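Local coordinates for sugar ABC transporter (Sugar-binding protein) (Bacillus halodurans, PDB 4YO7), which probably serves a sugar ABC transporter as its carbohydrate-binding protein, and is found with myo-inositol bound, at residues 50-55 with 64-69; 92-97 with 116-121; 144-149 with 288-293; 295-298 with 303-306. One frame throughout, in Å; residues are numbered along the deposited sequence.

Contact 1 of 4, residues 50-55 with 64-69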
loop_
_atom_site.group_PDB
_atom_site.type_symbol
_atom_site.label_atom_id
_atom_site.label_comp_id
_atom_site.label_asym_id
_atom_site.label_seq_id
_atom_site.Cartn_x
_atom_site.Cartn_y
_atom_site.Cartn_z
ATOM N N VAL A 50 14.434 11.581 -0.436
ATOM C CA VAL A 50 13.261 10.718 -0.354
ATOM C C VAL A 50 12.012 11.566 -0.235
ATOM O O VAL A 50 11.973 12.486 0.578
ATOM C CB VAL A 50 13.359 9.802 0.860
ATOM C CG1 VAL A 50 12.179 8.826 0.954
ATOM C CG2 VAL A 50 14.658 9.046 0.790
ATOM N N SER A 51 11.006 11.265 -1.044
ATOM C CA SER A 51 9.698 11.904 -0.907
ATOM C C SER A 51 8.633 10.839 -0.771
ATOM O O SER A 51 8.304 10.168 -1.744
ATOM C CB SER A 51 9.390 12.812 -2.095
ATOM O OG SER A 51 8.070 13.365 -1.998
ATOM N N ILE A 52 8.101 10.703 0.448
ATOM C CA ILE A 52 7.037 9.746 0.699
ATOM C C ILE A 52 5.707 10.476 0.497
ATOM O O ILE A 52 5.621 11.659 0.764
ATOM C CB ILE A 52 7.158 9.125 2.109
ATOM C CG1 ILE A 52 6.304 7.861 2.227
ATOM C CG2 ILE A 52 6.834 10.134 3.212
ATOM C CD1 ILE A 52 6.699 6.981 3.393
ATOM N N SER A 53 4.691 9.795 -0.022
ATOM C CA SER A 53 3.415 10.474 -0.298
ATOM C C SER A 53 2.791 11.100 0.943
ATOM O O SER A 53 2.282 12.212 0.870
ATOM C CB SER A 53 2.399 9.515 -0.950
ATOM O OG SER A 53 2.062 8.458 -0.083
ATOM N N ASN A 54 2.820 10.374 2.053
ATOM C CA ASN A 54 2.263 10.819 3.320
ATOM C C ASN A 54 2.572 9.757 4.350
ATOM O O ASN A 54 3.044 8.677 3.991
ATOM C CB ASN A 54 0.747 11.114 3.214
ATOM C CG ASN A 54 -0.129 9.867 3.211
ATOM O OD1 ASN A 54 0.112 8.877 2.498
ATOM N ND2 ASN A 54 -1.184 9.934 3.987
ATOM N N LEU A 55 2.345 10.074 5.622
ATOM C CA LEU A 55 2.623 9.144 6.712
ATOM C C LEU A 55 1.339 8.509 7.235
ATOM O O LEU A 55 0.937 8.713 8.381
ATOM C CB LEU A 55 3.396 9.859 7.821
ATOM C CG LEU A 55 4.784 10.308 7.344
ATOM C CD1 LEU A 55 5.421 11.190 8.410
ATOM C CD2 LEU A 55 5.695 9.144 7.028
ATOM N N ASP A 64 9.700 4.387 8.789
ATOM C CA ASP A 64 10.550 4.045 9.941
ATOM C C ASP A 64 11.611 3.026 9.524
ATOM O O ASP A 64 12.769 3.091 9.976
ATOM C CB ASP A 64 9.720 3.483 11.104
ATOM C CG ASP A 64 8.873 4.546 11.804
ATOM O OD1 ASP A 64 9.098 5.755 11.577
ATOM O OD2 ASP A 64 7.991 4.163 12.604
ATOM N N ALA A 65 11.224 2.092 8.659
ATOM C CA ALA A 65 12.169 1.088 8.165
ATOM C C ALA A 65 13.235 1.725 7.257
ATOM O O ALA A 65 14.403 1.312 7.304
ATOM C CB ALA A 65 11.444 -0.020 7.426
HETATM N N MSE A 66 12.846 2.723 6.451
HETATM C CA MSE A 66 13.822 3.453 5.623
HETATM C C MSE A 66 14.822 4.173 6.514
HETATM O O MSE A 66 16.026 4.129 6.270
HETATM C CB MSE A 66 13.134 4.449 4.665
HETATM C CG MSE A 66 12.279 3.758 3.660
HETATM SE SE MSE A 66 11.743 4.995 2.246
HETATM C CE MSE A 66 10.528 6.109 3.202
ATOM N N LYS A 67 14.334 4.833 7.558
ATOM C CA LYS A 67 15.225 5.571 8.445
ATOM C C LYS A 67 16.180 4.632 9.192
ATOM O O LYS A 67 17.361 4.934 9.373
ATOM C CB LYS A 67 14.402 6.411 9.426
ATOM C CG LYS A 67 13.675 7.548 8.744
ATOM C CD LYS A 67 12.966 8.458 9.742
ATOM C CE LYS A 67 12.369 9.677 9.051
ATOM N NZ LYS A 67 11.760 10.650 10.019
ATOM N N GLU A 68 15.682 3.480 9.621
ATOM C CA GLU A 68 16.531 2.509 10.306
ATOM C C GLU A 68 17.635 1.982 9.387
ATOM O O GLU A 68 18.802 1.852 9.796
ATOM C CB GLU A 68 15.691 1.342 10.831
ATOM C CG GLU A 68 14.923 1.629 12.106
ATOM C CD GLU A 68 15.623 1.134 13.366
ATOM O OE1 GLU A 68 16.639 0.410 13.265
ATOM O OE2 GLU A 68 15.143 1.473 14.467
ATOM N N GLU A 69 17.282 1.683 8.141
ATOM C CA GLU A 69 18.266 1.177 7.191
ATOM C C GLU A 69 19.275 2.267 6.818
ATOM O O GLU A 69 20.464 1.992 6.684
ATOM C CB GLU A 69 17.571 0.619 5.956
ATOM C CG GLU A 69 18.507 0.039 4.913
ATOM C CD GLU A 69 19.285 -1.161 5.389
ATOM O OE1 GLU A 69 18.731 -1.980 6.154
ATOM O OE2 GLU A 69 20.457 -1.297 4.974
#

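Contact 2 of 4, residues 92-97 with 116-121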
loop_
_atom_site.group_PDB
_atom_site.type_symbol
_atom_site.label_atom_id
_atom_site.label_comp_id
_atom_site.label_asym_id
_atom_site.label_seq_id
_atom_site.Cartn_x
_atom_site.Cartn_y
_atom_site.Cartn_z
ATOM N N ALA A 92 7.780 19.707 -6.071
ATOM C CA ALA A 92 8.723 20.716 -5.571
ATOM C C ALA A 92 9.872 20.070 -4.793
ATOM O O ALA A 92 11.012 20.519 -4.874
ATOM C CB ALA A 92 8.005 21.761 -4.697
ATOM N N GLN A 93 9.582 19.008 -4.053
ATOM C CA GLN A 93 10.613 18.257 -3.359
ATOM C C GLN A 93 11.580 17.616 -4.327
ATOM O O GLN A 93 12.787 17.691 -4.167
ATOM C CB GLN A 93 9.957 17.214 -2.436
ATOM C CG GLN A 93 9.196 17.895 -1.324
ATOM C CD GLN A 93 8.305 16.991 -0.486
ATOM O OE1 GLN A 93 8.029 15.847 -0.845
ATOM N NE2 GLN A 93 7.844 17.521 0.654
ATOM N N VAL A 94 11.045 16.992 -5.356
ATOM C CA VAL A 94 11.891 16.370 -6.373
ATOM C C VAL A 94 12.730 17.394 -7.132
ATOM O O VAL A 94 13.915 17.171 -7.366
ATOM C CB VAL A 94 11.014 15.534 -7.325
ATOM C CG1 VAL A 94 11.812 14.992 -8.508
ATOM C CG2 VAL A 94 10.423 14.378 -6.548
ATOM N N GLU A 95 12.134 18.524 -7.497
ATOM C CA GLU A 95 12.891 19.589 -8.164
ATOM C C GLU A 95 14.055 20.082 -7.287
ATOM O O GLU A 95 15.130 20.395 -7.796
ATOM C CB GLU A 95 11.960 20.746 -8.514
ATOM C CG GLU A 95 11.021 20.416 -9.679
ATOM C CD GLU A 95 9.914 21.451 -9.875
ATOM O OE1 GLU A 95 9.786 22.371 -9.042
ATOM O OE2 GLU A 95 9.162 21.332 -10.859
ATOM N N ASN A 96 13.816 20.187 -5.989
ATOM C CA ASN A 96 14.860 20.552 -5.042
ATOM C C ASN A 96 15.966 19.512 -4.995
ATOM O O ASN A 96 17.146 19.845 -5.003
ATOM C CB ASN A 96 14.263 20.770 -3.643
ATOM C CG ASN A 96 15.311 21.165 -2.616
ATOM O OD1 ASN A 96 15.809 20.333 -1.887
ATOM N ND2 ASN A 96 15.657 22.435 -2.572
ATOM N N PHE A 97 15.591 18.241 -4.964
ATOM C CA PHE A 97 16.592 17.177 -5.010
ATOM C C PHE A 97 17.440 17.247 -6.282
ATOM O O PHE A 97 18.640 17.064 -6.230
ATOM C CB PHE A 97 15.947 15.796 -4.925
ATOM C CG PHE A 97 15.172 15.528 -3.657
ATOM C CD1 PHE A 97 15.441 16.166 -2.457
ATOM C CD2 PHE A 97 14.181 14.545 -3.684
ATOM C CE1 PHE A 97 14.694 15.859 -1.319
ATOM C CE2 PHE A 97 13.454 14.254 -2.565
ATOM C CZ PHE A 97 13.713 14.896 -1.388
ATOM N N VAL A 116 4.508 10.249 -13.640
ATOM C CA VAL A 116 5.174 10.202 -14.951
ATOM C C VAL A 116 6.026 11.441 -15.178
ATOM O O VAL A 116 7.164 11.350 -15.648
ATOM C CB VAL A 116 4.142 10.066 -16.101
ATOM C CG1 VAL A 116 4.822 10.092 -17.474
ATOM C CG2 VAL A 116 3.369 8.777 -15.930
ATOM N N ASP A 117 5.489 12.606 -14.840
ATOM C CA ASP A 117 6.256 13.836 -14.969
ATOM C C ASP A 117 7.504 13.831 -14.076
ATOM O O ASP A 117 8.574 14.313 -14.478
ATOM C CB ASP A 117 5.389 15.039 -14.629
ATOM C CG ASP A 117 4.202 15.186 -15.556
ATOM O OD1 ASP A 117 4.340 14.925 -16.762
ATOM O OD2 ASP A 117 3.125 15.544 -15.064
ATOM N N ILE A 118 7.359 13.301 -12.864
ATOM C CA ILE A 118 8.475 13.182 -11.939
ATOM C C ILE A 118 9.566 12.289 -12.511
ATOM O O ILE A 118 10.736 12.670 -12.537
ATOM C CB ILE A 118 7.990 12.629 -10.572
ATOM C CG1 ILE A 118 7.196 13.717 -9.836
ATOM C CG2 ILE A 118 9.165 12.127 -9.726
ATOM C CD1 ILE A 118 6.503 13.244 -8.555
ATOM N N VAL A 119 9.209 11.087 -12.959
ATOM C CA VAL A 119 10.213 10.196 -13.530
ATOM C C VAL A 119 10.872 10.798 -14.771
ATOM O O VAL A 119 12.092 10.715 -14.931
ATOM C CB VAL A 119 9.595 8.817 -13.847
ATOM C CG1 VAL A 119 10.588 7.928 -14.565
ATOM C CG2 VAL A 119 9.176 8.145 -12.577
ATOM N N ASN A 120 10.089 11.447 -15.627
ATOM C CA ASN A 120 10.664 12.092 -16.800
ATOM C C ASN A 120 11.701 13.141 -16.433
ATOM O O ASN A 120 12.787 13.196 -17.027
ATOM C CB ASN A 120 9.573 12.739 -17.650
ATOM C CG ASN A 120 8.744 11.718 -18.407
ATOM O OD1 ASN A 120 9.208 10.615 -18.701
ATOM N ND2 ASN A 120 7.517 12.095 -18.752
HETATM N N MSE A 121 11.370 13.952 -15.442
HETATM C CA MSE A 121 12.237 15.030 -15.003
HETATM C C MSE A 121 13.536 14.512 -14.388
HETATM O O MSE A 121 14.626 15.031 -14.690
HETATM C CB MSE A 121 11.465 15.901 -14.005
HETATM C CG MSE A 121 12.195 17.083 -13.518
HETATM SE SE MSE A 121 10.990 18.196 -12.456
HETATM C CE MSE A 121 10.350 17.008 -11.077
#

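Contact 3 of 4, residues 144-149 with 288-293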
loop_
_atom_site.group_PDB
_atom_site.type_symbol
_atom_site.label_atom_id
_atom_site.label_comp_id
_atom_site.label_asym_id
_atom_site.label_seq_id
_atom_site.Cartn_x
_atom_site.Cartn_y
_atom_site.Cartn_z
ATOM N N ALA A 144 14.342 1.657 -10.794
ATOM C CA ALA A 144 13.870 0.407 -10.200
ATOM C C ALA A 144 12.583 0.651 -9.448
ATOM O O ALA A 144 12.308 1.775 -9.053
ATOM C CB ALA A 144 14.936 -0.196 -9.254
ATOM N N PHE A 145 11.821 -0.429 -9.271
ATOM C CA PHE A 145 10.606 -0.441 -8.446
ATOM C C PHE A 145 10.799 -1.423 -7.303
ATOM O O PHE A 145 11.256 -2.553 -7.527
ATOM C CB PHE A 145 9.359 -0.850 -9.254
ATOM C CG PHE A 145 8.113 -0.928 -8.421
ATOM C CD1 PHE A 145 7.499 0.233 -7.983
ATOM C CD2 PHE A 145 7.580 -2.150 -8.035
ATOM C CE1 PHE A 145 6.377 0.180 -7.186
ATOM C CE2 PHE A 145 6.416 -2.203 -7.251
ATOM C CZ PHE A 145 5.823 -1.040 -6.827
ATOM N N VAL A 146 10.458 -0.972 -6.102
ATOM C CA VAL A 146 10.469 -1.800 -4.893
ATOM C C VAL A 146 9.076 -1.771 -4.289
ATOM O O VAL A 146 8.604 -0.724 -3.868
ATOM C CB VAL A 146 11.502 -1.302 -3.858
ATOM C CG1 VAL A 146 11.456 -2.167 -2.628
ATOM C CG2 VAL A 146 12.897 -1.328 -4.467
ATOM N N GLY A 147 8.410 -2.914 -4.284
ATOM C CA GLY A 147 7.044 -2.974 -3.797
ATOM C C GLY A 147 6.443 -4.335 -4.016
ATOM O O GLY A 147 7.153 -5.309 -4.140
ATOM N N SER A 148 5.114 -4.385 -4.060
ATOM C CA SER A 148 4.396 -5.636 -4.161
ATOM C C SER A 148 3.312 -5.512 -5.212
ATOM O O SER A 148 2.820 -4.424 -5.489
ATOM C CB SER A 148 3.803 -5.999 -2.810
ATOM O OG SER A 148 4.833 -6.162 -1.854
ATOM N N GLU A 149 2.933 -6.637 -5.790
ATOM C CA GLU A 149 2.039 -6.633 -6.945
ATOM C C GLU A 149 0.574 -6.578 -6.508
ATOM O O GLU A 149 0.031 -7.558 -6.002
ATOM C CB GLU A 149 2.291 -7.881 -7.785
ATOM C CG GLU A 149 1.435 -7.958 -9.038
ATOM C CD GLU A 149 1.902 -6.990 -10.113
ATOM O OE1 GLU A 149 3.123 -6.974 -10.414
ATOM O OE2 GLU A 149 1.052 -6.245 -10.658
ATOM N N GLY A 288 10.686 -0.692 2.747
ATOM C CA GLY A 288 11.460 0.463 3.155
ATOM C C GLY A 288 12.960 0.204 3.171
ATOM O O GLY A 288 13.722 0.977 2.588
ATOM N N ALA A 289 13.397 -0.895 3.791
ATOM C CA ALA A 289 14.827 -1.222 3.851
ATOM C C ALA A 289 15.380 -1.476 2.471
ATOM O O ALA A 289 16.462 -0.996 2.131
ATOM C CB ALA A 289 15.074 -2.431 4.729
ATOM N N THR A 290 14.625 -2.198 1.652
ATOM C CA THR A 290 15.117 -2.525 0.319
ATOM C C THR A 290 15.204 -1.290 -0.574
ATOM O O THR A 290 16.160 -1.156 -1.362
ATOM C CB THR A 290 14.245 -3.612 -0.349
ATOM O OG1 THR A 290 14.230 -4.786 0.476
ATOM C CG2 THR A 290 14.814 -4.006 -1.691
ATOM N N SER A 291 14.250 -0.369 -0.451
ATOM C CA SER A 291 14.307 0.865 -1.243
ATOM C C SER A 291 15.594 1.636 -0.941
ATOM O O SER A 291 16.260 2.136 -1.838
ATOM C CB SER A 291 13.092 1.756 -0.956
ATOM O OG SER A 291 11.912 1.161 -1.438
ATOM N N VAL A 292 15.925 1.732 0.340
ATOM C CA VAL A 292 17.161 2.391 0.735
ATOM C C VAL A 292 18.404 1.661 0.200
ATOM O O VAL A 292 19.330 2.302 -0.315
ATOM C CB VAL A 292 17.249 2.537 2.266
ATOM C CG1 VAL A 292 18.621 3.027 2.694
ATOM C CG2 VAL A 292 16.209 3.530 2.707
ATOM N N LYS A 293 18.422 0.339 0.303
ATOM C CA LYS A 293 19.559 -0.427 -0.175
ATOM C C LYS A 293 19.775 -0.243 -1.678
ATOM O O LYS A 293 20.909 -0.100 -2.146
ATOM C CB LYS A 293 19.382 -1.917 0.159
ATOM C CG LYS A 293 19.459 -2.233 1.622
ATOM C CD LYS A 293 19.156 -3.723 1.849
ATOM C CE LYS A 293 18.940 -4.080 3.300
ATOM N NZ LYS A 293 20.218 -4.224 4.038
#

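Contact 4 of 4, residues 295-298 with 303-306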
loop_
_atom_site.group_PDB
_atom_site.type_symbol
_atom_site.label_atom_id
_atom_site.label_comp_id
_atom_site.label_asym_id
_atom_site.label_seq_id
_atom_site.Cartn_x
_atom_site.Cartn_y
_atom_site.Cartn_z
ATOM N N ALA A 295 18.714 2.300 -3.528
ATOM C CA ALA A 295 19.091 3.681 -3.782
ATOM C C ALA A 295 20.570 3.898 -3.515
ATOM O O ALA A 295 21.273 4.564 -4.277
ATOM C CB ALA A 295 18.244 4.624 -2.917
ATOM N N VAL A 296 21.054 3.319 -2.435
ATOM C CA VAL A 296 22.481 3.396 -2.127
ATOM C C VAL A 296 23.314 2.734 -3.234
ATOM O O VAL A 296 24.336 3.277 -3.675
ATOM C CB VAL A 296 22.793 2.747 -0.773
ATOM C CG1 VAL A 296 24.276 2.489 -0.606
ATOM C CG2 VAL A 296 22.294 3.638 0.351
ATOM N N GLN A 297 22.891 1.556 -3.693
ATOM C CA GLN A 297 23.613 0.899 -4.761
ATOM C C GLN A 297 23.662 1.774 -6.000
ATOM O O GLN A 297 24.696 1.851 -6.657
ATOM C CB GLN A 297 22.978 -0.451 -5.124
ATOM C CG GLN A 297 23.140 -1.526 -4.091
ATOM C CD GLN A 297 22.385 -2.794 -4.473
ATOM O OE1 GLN A 297 21.288 -2.732 -5.026
ATOM N NE2 GLN A 297 22.980 -3.946 -4.198
ATOM N N ALA A 298 22.543 2.392 -6.342
ATOM C CA ALA A 298 22.454 3.206 -7.561
ATOM C C ALA A 298 23.296 4.477 -7.406
ATOM O O ALA A 298 24.025 4.890 -8.319
ATOM C CB ALA A 298 21.013 3.569 -7.849
ATOM N N ASP A 303 24.394 -0.730 -11.373
ATOM C CA ASP A 303 23.070 -0.989 -11.939
ATOM C C ASP A 303 22.245 -1.787 -10.941
ATOM O O ASP A 303 22.735 -2.699 -10.292
ATOM C CB ASP A 303 23.159 -1.712 -13.282
ATOM C CG ASP A 303 23.663 -0.793 -14.394
ATOM O OD1 ASP A 303 22.923 0.124 -14.822
ATOM O OD2 ASP A 303 24.813 -0.967 -14.816
ATOM N N VAL A 304 20.994 -1.400 -10.807
ATOM C CA VAL A 304 20.099 -2.018 -9.845
ATOM C C VAL A 304 18.961 -2.719 -10.572
ATOM O O VAL A 304 18.852 -2.684 -11.794
ATOM C CB VAL A 304 19.552 -0.964 -8.846
ATOM C CG1 VAL A 304 20.694 -0.393 -8.028
ATOM C CG2 VAL A 304 18.822 0.126 -9.563
ATOM N N GLU A 305 18.129 -3.395 -9.811
ATOM C CA GLU A 305 16.993 -4.068 -10.389
ATOM C C GLU A 305 15.814 -3.984 -9.440
ATOM O O GLU A 305 15.964 -3.632 -8.260
ATOM C CB GLU A 305 17.342 -5.521 -10.687
ATOM C CG GLU A 305 17.753 -6.294 -9.461
ATOM C CD GLU A 305 18.230 -7.698 -9.796
ATOM O OE1 GLU A 305 19.074 -7.833 -10.709
ATOM O OE2 GLU A 305 17.760 -8.665 -9.152
ATOM N N ASP A 306 14.649 -4.303 -9.973
ATOM C CA ASP A 306 13.418 -4.306 -9.172
ATOM C C ASP A 306 13.486 -5.291 -8.015
ATOM O O ASP A 306 14.160 -6.322 -8.085
ATOM C CB ASP A 306 12.223 -4.679 -10.014
ATOM C CG ASP A 306 11.936 -3.696 -11.140
ATOM O OD1 ASP A 306 12.493 -2.582 -11.161
ATOM O OD2 ASP A 306 11.097 -4.053 -11.990
HETATM O O HOH W 1 19.581 -3.943 -6.942
#

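Contact 1 of 4, residues 50-55 with 64-69
The methyl end of Met66, a selenomethionine, lies between two residues of the adjoining strand and touches both. Its CE atom is 3.9 Å from Val50 CG1 and equally 3.9 Å from Ile52 CD1. The selenium follows the methyl onto the valine, with Met66 SE 4.1 Å from Val50 CG1. Both approaches are purely apolar, but they differ in direction: Val50 and Met66 reach toward each other tip to tip, whereas the longer Ile52 meets the methyl at a slant, with CD1 alone making the contact. A bend at the last torsion of Met66 (chi3 -70°) turns CE off the line of an otherwise extended chain, which lets one methyl group serve both partners. The strand backbone is far from the helix, the nearest CA pair, Val50 with Met66, being 9.4 Å apart, so side chains alone span the interval. This is the first strand-helix packing of a beta-alpha-beta unit made of strand 46-52, helix 57-70 and strand 76-82, part of the Rossmann-like lobe of a periplasmic binding protein. In the next shell, Phe80 of the third element touches both Val50 and Met66, and Val292 of helix 284-299 also packs on Met66. Backbone hydrogen bonds to Ile79 and Ser81 fix Val50 in the sheet, and Ser51, next along the strand, points away from helix 57-70, its OG hydrogen-bonded to Gln90 NE2. Beyond Ile52 the chain runs on to Asp56, Phe58 and Leu59 of the inositol pocket; the side chain of Ile52 itself stays about 8 Å from the bound ligand.

Contact 2 of 4, residues 92-97 with 116-121
Val94 and Met121 meet between two helices, and the shortest of the backbone hydrogen bonds inside the two segments, Asn120 N to Val116 O at 2.9 Å, stays within one helix; no hydrogen bond crosses from segment to segment. What crosses is apolar or nearly so. Met121, a selenomethionine, leaves its backbone with CG anti to N (chi1 -177°) and then bends at its last torsion (chi3 57°), which swings the terminal methyl onto the neighbouring helix. There Met121 CE lies 3.6 Å from Val94 CG1. The selenium meets the aliphatic stem of Glu95, with Met121 SE 3.6 Å from Glu95 CG, and the two side chains cross at about a right angle. Glu95 thus contributes mainly its hydrocarbon part; the carboxylate oxygen OE2 is farther, 4.0 Å from Met121 SE. A wider contact continues toward the sheet, where Val94 CG1 and Ile118 CG2 are 4.1 Å apart. The segment axes approach to 10.6 Å and run 4° from parallel, and the gap is bridged by Val94, Ile118, Met121 and the stem of Glu95. That direction follows from the topology: helix 87-100 leads into strand 104-107, which leads out to helix 112-125. Val94 also packs on Val107 of that strand, Phe97 reaches Ile105 and Ile79 on two strands of the sheet, and Met121 also touches Met91 and Ile98, which flank 92-97 on helix 87-100.

Contact 3 of 4, residues 144-149 with 288-293
Val146 projects from its strand against Thr290 and Ser291, and both of its branches take part. With CG1 anti to the backbone N (chi1 179°), that methyl faces Thr290, lying 3.9 Å from Thr290 CB, and it also meets the threonine methyl CG2. The other branch turns to the serine, Val146 CG2 being 4.1 Å from Ser291 CA. The serine hydroxyl sits over the CB of the valine, on the side turned away from the strand backbone: Ser291 OG is 3.5 Å from Val146 CB and 3.6 Å from Val146 CG1, a van der Waals approach. The serine torsion (chi1 -68°) places OG beside its own backbone N, where it hydrogen-bonds to Gln287 O one turn earlier. Thr290 follows the same pattern: its OG1 is bound to Gly286 O, and CG2 is left to meet the valine. The short Ser291 side chain is consistent with the close approach, the CA atoms of Val146 and Ser291 being 5.9 Å apart. The helix, 284-299, packs here on the parallel sheet of the first lobe, to which the chain has come back after a long excursion that includes the four-stranded sheet of the other lobe. Thr290 also touches Ala307 on the next strand, and Ser291 touches Ala132 on the strand before. An alanine in place of Val146 would remove both methyls, and would probably open a gap beside Thr290 and take away the methyl part of the cover over Ser291 OG. Each hydroxyl is satisfied within the helix, so the serine oxygen can lie against the valine without a partner from the strand, while Thr290 offers carbon.

Contact 4 of 4, residues 295-298 with 303-306
Val304 lays its CG1 methyl over the junction of Gln297 and Ala298 on the helix. The methyl is 3.7 Å from Gln297 CB and 3.7 Å from Ala298 N, so it rests partly on the helix backbone, and Ala298 CB completes the patch at 4.0 Å from Val304 CG1. The valine torsion (chi1 -64°) sets CG1 anti to the carbonyl carbon and aims it at the helix, while the other branch is left for the sheet side, where Val304 packs on Ala144 and Thr143. Gln297 slants past the valine with its chain extended beyond CG, which brings OE1 to the loop side. There a water joins the two segments: it donates to Gln297 OE1 at 2.8 Å and accepts, over a long 3.3 Å, from Glu305 N. The contact folds the connection after helix 284-299 back onto that helix, just before strand 307-308 enters the parallel sheet as its edge. Ala298 also meets Pro128, close to where strand 129-132 begins. Chemically the two segments adhere through one methyl group and one water, with no direct hydrogen bond between them; the backbone N-H of Glu305 is linked to the helix segment through the water.

Overall arrangement
All four contacts lie in the lobe built on the six-stranded parallel sheet, and they follow one another along the chain from 1 to 4. Contacts 1, 3 and 4 gather on one face: centres of 1 and 3 are 11 Å apart, those of 3 and 4 about 10 Å, and the last two share helix 284-299. A Glu69-Lys293 salt bridge joins contact 1 to 3, while a probable hydrogen bond between Asp306 OD1 and Phe145 N joins 3 to 4. Contact 2 packs the opposite face, 17 Å from contact 1 between centres, connected by a probable hydrogen bond between Ser51 and Gln93. Helices thus cover both faces of the sheet, and late chain segments complete an early lobe.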